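Local coordinates for tRNA (guanine(26)-N(2))-dimethyltransferase (Pyrococcus horikoshii, PDB 2DUL), which probably dimethylates N2 of the guanine at position 26 of a number of tRNAs, with S-adenosyl-L-methionine as methyl donor, at residues V185-R188 against G189-H193; R198-V201 against G202-A205; L306-L309 against K310-Q314; K336-E339 against E340-A344. One frame throughout, in Å; residues are numbered along the deposited sequence.

Contact 1 (V185-R188 against G189-H193)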
ATOM      1  N   VAL A 185       1.709  15.580 -10.495  1.00 15.95           N
ATOM      2  CA  VAL A 185       1.604  16.840  -9.760  1.00 17.19           C
ATOM      3  C   VAL A 185       0.759  16.574  -8.507  1.00 17.92           C
ATOM      4  O   VAL A 185      -0.439  16.289  -8.599  1.00 16.20           O
ATOM      5  CB  VAL A 185       0.915  17.931 -10.627  1.00 18.10           C
ATOM      6  CG1 VAL A 185       0.842  19.244  -9.862  1.00 22.87           C
ATOM      7  CG2 VAL A 185       1.682  18.118 -11.939  1.00 18.90           C
ATOM      8  N   PRO A 186       1.374  16.669  -7.317  1.00 18.39           N
ATOM      9  CA  PRO A 186       0.671  16.427  -6.054  1.00 19.04           C
ATOM     10  C   PRO A 186      -0.229  17.567  -5.578  1.00 18.65           C
ATOM     11  O   PRO A 186      -0.047  18.726  -5.956  1.00 18.64           O
ATOM     12  CB  PRO A 186       1.815  16.153  -5.082  1.00 18.24           C
ATOM     13  CG  PRO A 186       2.840  17.148  -5.538  1.00 16.01           C
ATOM     14  CD  PRO A 186       2.782  17.042  -7.069  1.00 18.16           C
ATOM     15  N   LEU A 187      -1.200  17.214  -4.744  1.00 19.06           N
ATOM     16  CA  LEU A 187      -2.131  18.181  -4.176  1.00 20.57           C
ATOM     17  C   LEU A 187      -1.958  18.206  -2.662  1.00 20.77           C
ATOM     18  O   LEU A 187      -2.175  17.199  -1.989  1.00 19.96           O
ATOM     19  CB  LEU A 187      -3.576  17.803  -4.512  1.00 19.55           C
ATOM     20  CG  LEU A 187      -4.650  18.633  -3.789  1.00 22.19           C
ATOM     21  CD1 LEU A 187      -4.511  20.101  -4.154  1.00 22.42           C
ATOM     22  CD2 LEU A 187      -6.035  18.121  -4.157  1.00 20.92           C
ATOM     23  N   ARG A 188      -1.550  19.345  -2.117  1.00 24.27           N
ATOM     24  CA  ARG A 188      -1.385  19.431  -0.673  1.00 25.82           C
ATOM     25  C   ARG A 188      -2.707  19.781   0.008  1.00 24.86           C
ATOM     26  O   ARG A 188      -3.683  20.129  -0.657  1.00 25.23           O
ATOM     27  CB  ARG A 188      -0.292  20.449  -0.316  1.00 31.12           C
ATOM     28  CG  ARG A 188      -0.262  21.717  -1.152  1.00 37.95           C
ATOM     29  CD  ARG A 188      -1.336  22.712  -0.746  1.00 44.51           C
ATOM     30  NE  ARG A 188      -2.562  22.577  -1.529  1.00 49.18           N
ATOM     31  CZ  ARG A 188      -3.677  23.264  -1.289  1.00 49.92           C
ATOM     32  NH1 ARG A 188      -4.745  23.084  -2.053  1.00 50.28           N
ATOM     33  NH2 ARG A 188      -3.725  24.124  -0.279  1.00 51.57           N
ATOM     34  N   GLY A 189      -2.747  19.665   1.329  1.00 24.66           N
ATOM     35  CA  GLY A 189      -3.972  19.975   2.044  1.00 23.45           C
ATOM     36  C   GLY A 189      -4.671  18.750   2.602  1.00 22.28           C
ATOM     37  O   GLY A 189      -4.089  17.668   2.687  1.00 22.39           O
ATOM     38  N   GLU A 190      -5.938  18.923   2.962  1.00 21.06           N
ATOM     39  CA  GLU A 190      -6.740  17.858   3.553  1.00 22.63           C
ATOM     40  C   GLU A 190      -6.887  16.575   2.738  1.00 21.21           C
ATOM     41  O   GLU A 190      -7.123  15.512   3.302  1.00 22.60           O
ATOM     42  CB  GLU A 190      -8.139  18.390   3.890  1.00 23.95           C
ATOM     43  CG  GLU A 190      -8.893  18.948   2.692  1.00 24.89           C
ATOM     44  CD  GLU A 190      -8.802  20.459   2.584  1.00 26.31           C
ATOM     45  OE1 GLU A 190      -7.696  21.012   2.760  1.00 25.14           O
ATOM     46  OE2 GLU A 190      -9.840  21.097   2.314  1.00 27.96           O
ATOM     47  N   LEU A 191      -6.761  16.666   1.421  1.00 20.38           N
ATOM     48  CA  LEU A 191      -6.914  15.485   0.577  1.00 21.75           C
ATOM     49  C   LEU A 191      -5.606  14.775   0.227  1.00 21.08           C
ATOM     50  O   LEU A 191      -5.629  13.706  -0.382  1.00 19.11           O
ATOM     51  CB  LEU A 191      -7.632  15.874  -0.724  1.00 21.94           C
ATOM     52  CG  LEU A 191      -9.167  15.946  -0.742  1.00 23.29           C
ATOM     53  CD1 LEU A 191      -9.702  16.501   0.558  1.00 27.78           C
ATOM     54  CD2 LEU A 191      -9.608  16.786  -1.931  1.00 22.22           C
ATOM     55  N   CYS A 192      -4.476  15.345   0.634  1.00 20.74           N
ATOM     56  CA  CYS A 192      -3.175  14.779   0.279  1.00 20.64           C
ATOM     57  C   CYS A 192      -2.923  13.308   0.603  1.00 21.11           C
ATOM     58  O   CYS A 192      -2.279  12.611  -0.185  1.00 20.23           O
ATOM     59  CB  CYS A 192      -2.039  15.639   0.849  1.00 22.31           C
ATOM     60  SG  CYS A 192      -1.790  15.546   2.624  1.00 28.93           S
ATOM     61  N   HIS A 193      -3.417  12.820   1.738  1.00 20.01           N
ATOM     62  CA  HIS A 193      -3.207  11.419   2.077  1.00 21.44           C
ATOM     63  C   HIS A 193      -3.816  10.523   0.993  1.00 21.81           C
ATOM     64  O   HIS A 193      -3.203   9.542   0.569  1.00 20.90           O
ATOM     65  CB  HIS A 193      -3.834  11.093   3.434  1.00 23.25           C
ATOM     66  CG  HIS A 193      -3.165  11.775   4.588  1.00 25.84           C
ATOM     67  ND1 HIS A 193      -3.722  11.824   5.849  1.00 27.91           N
ATOM     68  CD2 HIS A 193      -1.985  12.436   4.672  1.00 27.76           C
ATOM     69  CE1 HIS A 193      -2.915  12.490   6.658  1.00 27.95           C
ATOM     70  NE2 HIS A 193      -1.854  12.871   5.969  1.00 28.26           N
TER
HETATM   71  O   HOH W   1      -6.450  19.083  -0.323  1.00 20.56           O
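Leu187 and Arg188 meet Cys192 where the loop after helix 175-182 bends into helix 192-209. Cys192 CB sits 3.2 Å from Leu187 O and also lies against CA of Arg188. The thiol of Cys192 is placed between its own backbone N and carbonyl carbon (chi1 73°), which leaves CB as the part that faces Leu187. The bend itself is a type I turn from Gly189 to Cys192, closed by the bond from Cys192 N to Gly189 O at 3.1 Å. At its first position, Gly189 has a positive phi of 109°, a conformation in which a beta carbon would run into the oxygen of Arg188. A water spans the turn, donating to Arg188 O at 3.0 Å and accepting from Leu191 N at 3.0 Å. Arg188 is bent at chi2 and chi3, and its chain curls back beside the following peptide, with CD 3.9 Å from Gly189 N. The guanidinium is carried on to a salt bridge with Asp254, while the carboxylate of Glu190 turns to Arg330. On the side facing Phe252 of strand 247-252, Leu187 CD2 makes a loose apolar approach to Leu191 CB at 4.4 Å, and both leucines also rest on that ring. Chemically the contact is divided: the water satisfies a carbonyl and an amide that the turn does not join, the leucines supply the apolar part, and the two charged residues tie the entrance of the helix to other parts of the chain.

Contact 2 (R198-V201 against G202-A205)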
ATOM      1  N   ARG A 198      -3.433   7.633  -4.363  1.00 14.28           N
ATOM      2  CA  ARG A 198      -3.874   7.428  -5.741  1.00 14.45           C
ATOM      3  C   ARG A 198      -2.741   7.687  -6.728  1.00 15.22           C
ATOM      4  O   ARG A 198      -2.725   7.112  -7.814  1.00 15.15           O
ATOM      5  CB  ARG A 198      -5.082   8.317  -6.056  1.00 14.18           C
ATOM      6  CG  ARG A 198      -6.352   7.810  -5.397  1.00 14.76           C
ATOM      7  CD  ARG A 198      -7.548   8.713  -5.635  1.00 13.44           C
ATOM      8  NE  ARG A 198      -8.710   8.186  -4.921  1.00 15.27           N
ATOM      9  CZ  ARG A 198      -9.460   7.174  -5.345  1.00 15.87           C
ATOM     10  NH1 ARG A 198     -10.485   6.763  -4.611  1.00 12.77           N
ATOM     11  NH2 ARG A 198      -9.204   6.588  -6.513  1.00 14.23           N
ATOM     12  N   ILE A 199      -1.795   8.549  -6.354  1.00 13.04           N
ATOM     13  CA  ILE A 199      -0.641   8.816  -7.208  1.00 14.25           C
ATOM     14  C   ILE A 199       0.217   7.548  -7.240  1.00 15.35           C
ATOM     15  O   ILE A 199       0.702   7.137  -8.295  1.00 15.35           O
ATOM     16  CB  ILE A 199       0.217  10.007  -6.684  1.00 14.32           C
ATOM     17  CG1 ILE A 199      -0.490  11.332  -6.995  1.00 14.42           C
ATOM     18  CG2 ILE A 199       1.600  10.001  -7.360  1.00 13.62           C
ATOM     19  CD1 ILE A 199       0.151  12.551  -6.341  1.00 17.20           C
ATOM     20  N   LEU A 200       0.383   6.915  -6.083  1.00 14.55           N
ATOM     21  CA  LEU A 200       1.176   5.689  -5.998  1.00 16.34           C
ATOM     22  C   LEU A 200       0.552   4.590  -6.862  1.00 17.24           C
ATOM     23  O   LEU A 200       1.240   3.924  -7.631  1.00 17.15           O
ATOM     24  CB  LEU A 200       1.244   5.197  -4.551  1.00 19.60           C
ATOM     25  CG  LEU A 200       2.505   4.481  -4.053  1.00 25.87           C
ATOM     26  CD1 LEU A 200       2.130   3.623  -2.847  1.00 24.92           C
ATOM     27  CD2 LEU A 200       3.121   3.630  -5.139  1.00 27.92           C
ATOM     28  N   VAL A 201      -0.754   4.381  -6.721  1.00 16.20           N
ATOM     29  CA  VAL A 201      -1.419   3.351  -7.514  1.00 15.91           C
ATOM     30  C   VAL A 201      -1.280   3.693  -8.991  1.00 16.46           C
ATOM     31  O   VAL A 201      -0.996   2.825  -9.819  1.00 16.40           O
ATOM     32  CB  VAL A 201      -2.917   3.245  -7.161  1.00 15.27           C
ATOM     33  CG1 VAL A 201      -3.602   2.232  -8.082  1.00 15.49           C
ATOM     34  CG2 VAL A 201      -3.074   2.827  -5.691  1.00 17.90           C
ATOM     35  N   GLY A 202      -1.472   4.970  -9.305  1.00 15.24           N
ATOM     36  CA  GLY A 202      -1.375   5.429 -10.676  1.00 16.11           C
ATOM     37  C   GLY A 202      -0.025   5.213 -11.340  1.00 15.88           C
ATOM     38  O   GLY A 202       0.033   4.899 -12.530  1.00 14.75           O
ATOM     39  N   VAL A 203       1.063   5.373 -10.594  1.00 13.88           N
ATOM     40  CA  VAL A 203       2.386   5.185 -11.185  1.00 14.19           C
ATOM     41  C   VAL A 203       2.663   3.700 -11.443  1.00 15.40           C
ATOM     42  O   VAL A 203       3.319   3.340 -12.423  1.00 13.54           O
ATOM     43  CB  VAL A 203       3.507   5.795 -10.291  1.00 14.95           C
ATOM     44  CG1 VAL A 203       3.771   4.910  -9.084  1.00 14.77           C
ATOM     45  CG2 VAL A 203       4.781   6.000 -11.127  1.00 15.80           C
ATOM     46  N   ILE A 204       2.144   2.840 -10.572  1.00 14.34           N
ATOM     47  CA  ILE A 204       2.311   1.402 -10.746  1.00 14.50           C
ATOM     48  C   ILE A 204       1.571   1.004 -12.028  1.00 14.97           C
ATOM     49  O   ILE A 204       2.097   0.253 -12.853  1.00 13.49           O
ATOM     50  CB  ILE A 204       1.709   0.606  -9.562  1.00 15.58           C
ATOM     51  CG1 ILE A 204       2.480   0.915  -8.277  1.00 16.16           C
ATOM     52  CG2 ILE A 204       1.777  -0.897  -9.853  1.00 15.43           C
ATOM     53  CD1 ILE A 204       1.851   0.318  -7.032  1.00 17.24           C
ATOM     54  N   ALA A 205       0.360   1.529 -12.190  1.00 14.43           N
ATOM     55  CA  ALA A 205      -0.450   1.240 -13.371  1.00 15.34           C
ATOM     56  C   ALA A 205       0.247   1.709 -14.647  1.00 15.22           C
ATOM     57  O   ALA A 205       0.259   1.005 -15.655  1.00 15.10           O
ATOM     58  CB  ALA A 205      -1.820   1.912 -13.246  1.00 15.93           C
TER
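Val201, Gly202 and Leu200 lie at the middle of two successive turns of helix 192-209. Gly202 N donates to Arg198 O at 2.9 Å, and Val201 O in turn accepts from Ala205 N, which lies in its carbonyl plane with an N-H...O angle of 162°. The side chain of Val201 leans on Ile215, Val217 and Ala220 of strand 213-223. In Leu200, the turn about chi1 (-147°) brings CD2 obliquely across Ile204 CD1 at 4.0 Å and Val203 CG1 at 4.2 Å. Ile204 also lays CG1 3.3 Å from Leu200 O, a position it gains because CG1 is anti to the carbonyl carbon (chi1 -65°). Cut back to an alanine, Ile204 would probably leave Leu200 CD2 with Val203 alone of its two neighbours here and open a gap against Ala229 and Val231 of strand 226-235. Arg198 points its polar end away from this apolar face, NE into a salt bridge with Glu194 and NH2 to Trp277 O and Gly279 O. A buried stretch of helix thus covers strands 213-223 and 226-235; the latter runs antiparallel, inserted between 158-164 and the edge strand 213-223, as in the class I methyltransferase sheet.

Contact 3 (L306-L309 against K310-Q314)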
ATOM      1  N   LEU A 306      -7.221  -4.909  13.379  1.00 33.05           N
ATOM      2  CA  LEU A 306      -8.669  -4.981  13.245  1.00 33.42           C
ATOM      3  C   LEU A 306      -9.292  -3.598  13.123  1.00 32.58           C
ATOM      4  O   LEU A 306     -10.218  -3.398  12.343  1.00 32.37           O
ATOM      5  CB  LEU A 306      -9.282  -5.713  14.442  1.00 35.62           C
ATOM      6  CG  LEU A 306      -9.007  -7.212  14.564  1.00 37.42           C
ATOM      7  CD1 LEU A 306      -9.625  -7.739  15.852  1.00 39.29           C
ATOM      8  CD2 LEU A 306      -9.579  -7.940  13.355  1.00 37.45           C
ATOM      9  N   LYS A 307      -8.777  -2.644  13.893  1.00 31.54           N
ATOM     10  CA  LYS A 307      -9.297  -1.283  13.864  1.00 32.13           C
ATOM     11  C   LYS A 307      -9.126  -0.655  12.481  1.00 31.39           C
ATOM     12  O   LYS A 307     -10.040  -0.011  11.968  1.00 30.22           O
ATOM     13  CB  LYS A 307      -8.591  -0.416  14.909  1.00 34.82           C
ATOM     14  CG  LYS A 307      -9.172   0.989  15.033  1.00 37.88           C
ATOM     15  CD  LYS A 307      -8.572   1.753  16.207  1.00 41.33           C
ATOM     16  CE  LYS A 307      -7.101   2.074  15.983  1.00 43.93           C
ATOM     17  NZ  LYS A 307      -6.897   3.079  14.898  1.00 46.22           N
ATOM     18  N   LEU A 308      -7.955  -0.847  11.879  1.00 29.40           N
ATOM     19  CA  LEU A 308      -7.689  -0.288  10.558  1.00 26.71           C
ATOM     20  C   LEU A 308      -8.502  -0.995   9.481  1.00 26.04           C
ATOM     21  O   LEU A 308      -9.134  -0.348   8.645  1.00 27.15           O
ATOM     22  CB  LEU A 308      -6.196  -0.391  10.227  1.00 28.15           C
ATOM     23  CG  LEU A 308      -5.783   0.095   8.835  1.00 26.82           C
ATOM     24  CD1 LEU A 308      -6.163   1.557   8.666  1.00 28.66           C
ATOM     25  CD2 LEU A 308      -4.282  -0.095   8.651  1.00 28.80           C
ATOM     26  N   LEU A 309      -8.485  -2.322   9.503  1.00 23.96           N
ATOM     27  CA  LEU A 309      -9.215  -3.114   8.520  1.00 25.08           C
ATOM     28  C   LEU A 309     -10.733  -2.900   8.587  1.00 24.97           C
ATOM     29  O   LEU A 309     -11.412  -2.918   7.561  1.00 23.44           O
ATOM     30  CB  LEU A 309      -8.875  -4.601   8.690  1.00 23.61           C
ATOM     31  CG  LEU A 309      -7.432  -5.010   8.340  1.00 26.42           C
ATOM     32  CD1 LEU A 309      -7.197  -6.481   8.681  1.00 24.60           C
ATOM     33  CD2 LEU A 309      -7.175  -4.768   6.861  1.00 26.36           C
ATOM     34  N   LYS A 310     -11.268  -2.694   9.787  1.00 25.80           N
ATOM     35  CA  LYS A 310     -12.705  -2.475   9.925  1.00 27.28           C
ATOM     36  C   LYS A 310     -13.080  -1.105   9.378  1.00 27.12           C
ATOM     37  O   LYS A 310     -14.141  -0.938   8.775  1.00 25.40           O
ATOM     38  CB  LYS A 310     -13.135  -2.597  11.392  1.00 29.03           C
ATOM     39  CG  LYS A 310     -13.095  -4.022  11.925  1.00 32.04           C
ATOM     40  CD  LYS A 310     -13.482  -4.094  13.395  1.00 35.24           C
ATOM     41  CE  LYS A 310     -13.467  -5.537  13.889  1.00 37.43           C
ATOM     42  NZ  LYS A 310     -13.782  -5.639  15.342  1.00 40.39           N
ATOM     43  N   MET A 311     -12.206  -0.125   9.591  1.00 27.65           N
ATOM     44  CA  MET A 311     -12.446   1.221   9.094  1.00 29.92           C
ATOM     45  C   MET A 311     -12.484   1.186   7.565  1.00 29.40           C
ATOM     46  O   MET A 311     -13.398   1.725   6.946  1.00 28.75           O
ATOM     47  CB  MET A 311     -11.336   2.169   9.567  1.00 33.29           C
ATOM     48  CG  MET A 311     -11.349   3.535   8.895  1.00 37.85           C
ATOM     49  SD  MET A 311     -12.891   4.446   9.139  1.00 43.56           S
ATOM     50  CE  MET A 311     -12.455   5.430  10.579  1.00 42.01           C
ATOM     51  N   ILE A 312     -11.491   0.537   6.963  1.00 27.05           N
ATOM     52  CA  ILE A 312     -11.408   0.441   5.510  1.00 24.94           C
ATOM     53  C   ILE A 312     -12.533  -0.422   4.942  1.00 25.21           C
ATOM     54  O   ILE A 312     -13.073  -0.134   3.872  1.00 24.49           O
ATOM     55  CB  ILE A 312     -10.038  -0.136   5.076  1.00 24.02           C
ATOM     56  CG1 ILE A 312      -8.927   0.831   5.487  1.00 23.95           C
ATOM     57  CG2 ILE A 312     -10.008  -0.361   3.567  1.00 23.54           C
ATOM     58  CD1 ILE A 312      -7.525   0.317   5.218  1.00 24.94           C
ATOM     59  N   ASP A 313     -12.891  -1.476   5.665  1.00 25.06           N
ATOM     60  CA  ASP A 313     -13.952  -2.369   5.222  1.00 26.54           C
ATOM     61  C   ASP A 313     -15.297  -1.642   5.135  1.00 26.14           C
ATOM     62  O   ASP A 313     -16.069  -1.864   4.205  1.00 28.45           O
ATOM     63  CB  ASP A 313     -14.052  -3.565   6.178  1.00 28.29           C
ATOM     64  CG  ASP A 313     -15.165  -4.528   5.804  1.00 30.70           C
ATOM     65  OD1 ASP A 313     -15.245  -4.924   4.622  1.00 31.05           O
ATOM     66  OD2 ASP A 313     -15.956  -4.896   6.699  1.00 34.11           O
ATOM     67  N   GLN A 314     -15.575  -0.759   6.085  1.00 26.51           N
ATOM     68  CA  GLN A 314     -16.846  -0.035   6.074  1.00 27.89           C
ATOM     69  C   GLN A 314     -16.761   1.287   5.315  1.00 26.71           C
ATOM     70  O   GLN A 314     -17.774   1.937   5.054  1.00 25.67           O
ATOM     71  CB  GLN A 314     -17.319   0.214   7.508  1.00 31.75           C
ATOM     72  CG  GLN A 314     -16.492   1.225   8.267  1.00 37.27           C
ATOM     73  CD  GLN A 314     -17.285   2.474   8.609  1.00 42.13           C
ATOM     74  OE1 GLN A 314     -17.886   3.103   7.735  1.00 42.87           O
ATOM     75  NE2 GLN A 314     -17.283   2.845   9.888  1.00 45.79           N
TER
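Lys310 turns back along Leu306, one helical turn earlier in helix 302-314. Its backbone N donates to Leu306 O at 2.9 Å, and its CG passes 3.0 Å from the same oxygen. The chain stays extended beyond CG, so that the methylenes pass Leu306 O and CE ends 4.2 Å from Leu306 CB. Met311 follows with a longer bond, N to Lys307 O at 3.2 Å, in which the donor stands 35° above the carbonyl plane. Its CB touches the oxygens of Lys307 and Leu308, and bends at chi2 and chi3 then lead the thioether away from the preceding turn to Arg354 and His356. These steps trace an amphipathic alpha-helix: the lysines Lys307 and Lys310 are on the solvent side, whereas Leu306 and Leu309 cover Ala294 of helix 284-295. Ile312 belongs to another covered face. Its N-H points almost straight at Leu308 O (166°), and CD1 lies 3.9 Å from Leu308 CD1, the two side chains running side by side in the same direction onto Tyr221 of strand 213-223. Leu308 brings CD1 there through a CG that is anti to the backbone N (chi1 177°). Asp313 donates N to Leu309 O at 2.8 Å and sets CB against that oxygen as well; its carboxylate leads away from the preceding turn, and the side chain touches Val291 of helix 284-295. Gln314, the last residue of the helix, gives its N-H to Lys310 O at 3.1 Å, and its side chain reaches Thr353 of strand 352-355.

Contact 4 (K336-E339 against E340-A344)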
ATOM      1  N   LYS A 336     -21.174  21.411  11.845  1.00 31.69           N
ATOM      2  CA  LYS A 336     -21.690  20.448  12.809  1.00 31.64           C
ATOM      3  C   LYS A 336     -20.617  19.386  13.006  1.00 32.24           C
ATOM      4  O   LYS A 336     -19.571  19.429  12.357  1.00 32.62           O
ATOM      5  CB  LYS A 336     -22.968  19.805  12.273  1.00 32.14           C
ATOM      6  CG  LYS A 336     -24.067  20.801  11.941  1.00 32.99           C
ATOM      7  CD  LYS A 336     -25.250  20.127  11.261  1.00 35.69           C
ATOM      8  CE  LYS A 336     -26.325  21.143  10.899  1.00 37.05           C
ATOM      9  NZ  LYS A 336     -27.432  20.530  10.109  1.00 40.13           N
ATOM     10  N   LYS A 337     -20.872  18.433  13.896  1.00 32.50           N
ATOM     11  CA  LYS A 337     -19.905  17.371  14.150  1.00 34.09           C
ATOM     12  C   LYS A 337     -19.983  16.282  13.079  1.00 32.56           C
ATOM     13  O   LYS A 337     -21.031  16.072  12.467  1.00 29.77           O
ATOM     14  CB  LYS A 337     -20.148  16.744  15.523  1.00 37.13           C
ATOM     15  CG  LYS A 337     -19.112  15.695  15.865  1.00 42.79           C
ATOM     16  CD  LYS A 337     -19.569  14.749  16.957  1.00 43.47           C
ATOM     17  CE  LYS A 337     -18.532  13.651  17.143  1.00 45.55           C
ATOM     18  NZ  LYS A 337     -18.147  13.058  15.826  1.00 40.20           N
ATOM     19  N   VAL A 338     -18.871  15.583  12.869  1.00 31.50           N
ATOM     20  CA  VAL A 338     -18.800  14.519  11.869  1.00 32.41           C
ATOM     21  C   VAL A 338     -19.909  13.474  12.001  1.00 32.54           C
ATOM     22  O   VAL A 338     -20.575  13.142  11.020  1.00 29.42           O
ATOM     23  CB  VAL A 338     -17.434  13.797  11.927  1.00 33.43           C
ATOM     24  CG1 VAL A 338     -17.447  12.577  11.014  1.00 32.38           C
ATOM     25  CG2 VAL A 338     -16.327  14.752  11.513  1.00 33.15           C
ATOM     26  N   GLU A 339     -20.104  12.952  13.208  1.00 33.47           N
ATOM     27  CA  GLU A 339     -21.138  11.943  13.424  1.00 35.80           C
ATOM     28  C   GLU A 339     -22.517  12.465  13.038  1.00 34.54           C
ATOM     29  O   GLU A 339     -23.320  11.742  12.449  1.00 33.96           O
ATOM     30  CB  GLU A 339     -21.164  11.498  14.889  1.00 40.62           C
ATOM     31  CG  GLU A 339     -22.101  10.322  15.140  1.00 46.50           C
ATOM     32  CD  GLU A 339     -22.311  10.027  16.615  1.00 51.15           C
ATOM     33  OE1 GLU A 339     -21.309   9.852  17.343  1.00 53.15           O
ATOM     34  OE2 GLU A 339     -23.483   9.966  17.046  1.00 52.79           O
ATOM     35  N   GLU A 340     -22.788  13.723  13.374  1.00 33.68           N
ATOM     36  CA  GLU A 340     -24.075  14.344  13.067  1.00 33.78           C
ATOM     37  C   GLU A 340     -24.273  14.505  11.561  1.00 31.34           C
ATOM     38  O   GLU A 340     -25.369  14.288  11.036  1.00 29.64           O
ATOM     39  CB  GLU A 340     -24.166  15.719  13.741  1.00 36.52           C
ATOM     40  CG  GLU A 340     -24.116  15.665  15.261  1.00 42.71           C
ATOM     41  CD  GLU A 340     -23.963  17.037  15.905  1.00 45.56           C
ATOM     42  OE1 GLU A 340     -24.058  17.114  17.149  1.00 48.45           O
ATOM     43  OE2 GLU A 340     -23.742  18.035  15.181  1.00 45.29           O
ATOM     44  N   ILE A 341     -23.205  14.884  10.871  1.00 28.25           N
ATOM     45  CA  ILE A 341     -23.260  15.087   9.432  1.00 25.87           C
ATOM     46  C   ILE A 341     -23.518  13.779   8.696  1.00 24.71           C
ATOM     47  O   ILE A 341     -24.331  13.730   7.771  1.00 24.38           O
ATOM     48  CB  ILE A 341     -21.949  15.720   8.922  1.00 25.47           C
ATOM     49  CG1 ILE A 341     -21.750  17.085   9.588  1.00 24.16           C
ATOM     50  CG2 ILE A 341     -21.995  15.877   7.412  1.00 23.75           C
ATOM     51  CD1 ILE A 341     -20.372  17.686   9.379  1.00 26.69           C
ATOM     52  N   ILE A 342     -22.826  12.721   9.102  1.00 24.04           N
ATOM     53  CA  ILE A 342     -23.011  11.426   8.463  1.00 26.16           C
ATOM     54  C   ILE A 342     -24.456  10.973   8.637  1.00 26.50           C
ATOM     55  O   ILE A 342     -25.089  10.507   7.685  1.00 27.27           O
ATOM     56  CB  ILE A 342     -22.058  10.359   9.057  1.00 26.06           C
ATOM     57  CG1 ILE A 342     -20.610  10.694   8.686  1.00 25.69           C
ATOM     58  CG2 ILE A 342     -22.434   8.971   8.532  1.00 25.29           C
ATOM     59  CD1 ILE A 342     -19.586   9.719   9.233  1.00 28.00           C
ATOM     60  N   SER A 343     -24.979  11.110   9.852  1.00 27.41           N
ATOM     61  CA  SER A 343     -26.360  10.715  10.124  1.00 29.11           C
ATOM     62  C   SER A 343     -27.325  11.514   9.256  1.00 28.32           C
ATOM     63  O   SER A 343     -28.257  10.956   8.672  1.00 27.63           O
ATOM     64  CB  SER A 343     -26.702  10.926  11.604  1.00 30.49           C
ATOM     65  OG  SER A 343     -25.944  10.057  12.427  1.00 34.74           O
ATOM     66  N   ALA A 344     -27.090  12.818   9.167  1.00 26.63           N
ATOM     67  CA  ALA A 344     -27.939  13.692   8.365  1.00 26.24           C
ATOM     68  C   ALA A 344     -27.908  13.315   6.884  1.00 26.17           C
ATOM     69  O   ALA A 344     -28.943  13.301   6.220  1.00 24.79           O
ATOM     70  CB  ALA A 344     -27.507  15.143   8.546  1.00 28.25           C
TER
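Glu340 stretches its side chain back over the start of helix 338-347 and overlaps Lys337, its CD 3.8 Å from Lys337 CB. OE2 takes the backbone N-H of Lys337 at 3.2 Å along a nearly straight line (166°), although the donor stands well above the carboxylate plane. The extended chain beyond CG gives Glu340 the length to do this, and its negative charge would probably be favoured at the amino end of the helix. The same OE2 also lies near CB of Lys336, a residue whose NZ makes a weak hydrogen bond to Thr374 O. Next along the chain, Ile341 sets CG1 4.0 Å from Lys336 CB and CD1 3.5 Å from Lys336 O, while its N-H closes the first turn on Lys337 O. Lys336 CB is likely to lose its apolar cover, and a gap to face Phe371 and Ile375, if Ile341 is reduced to an alanine. Val338 CG1 and Ile342 CD1 lie side by side at 4.0 Å and share Ile362 and Arg354 as neighbours. One turn on, Glu339 O is gripped twice, by Ser343 N and by its OG at 3.1 Å, from opposite faces of the carbonyl plane. With Lys337 at the N-cap, only the half of a capping box from Glu340 to Lys337 N is made, and Lys336 CB on Ile341 resembles a hydrophobic staple (N' with N4), features of a helix amino terminus.

Overall arrangement
Contacts 1 and 2 follow each other on helix 192-209, their centres 14 Å apart, and touch where Pro186 CA meets Ile199 CD1 at 3.9 Å. Contact 3, on helix 302-314, has its centre 22 Å from that of contact 2, yet both lean on strand 213-223. Contacts 3 and 4 approach to about 7 Å between nearest atoms and share Arg354. Contact 3 lies nearest to the predicted S-adenosyl-L-methionine site, the side chain of Leu308 being about 11 Å from that of Arg36; the others are away from it. Bound glycerol, probably from the crystallisation liquor, lies about 4 Å from the side chain of Ile312 (contact 3) and about 6 Å from that of Arg198 (contact 2).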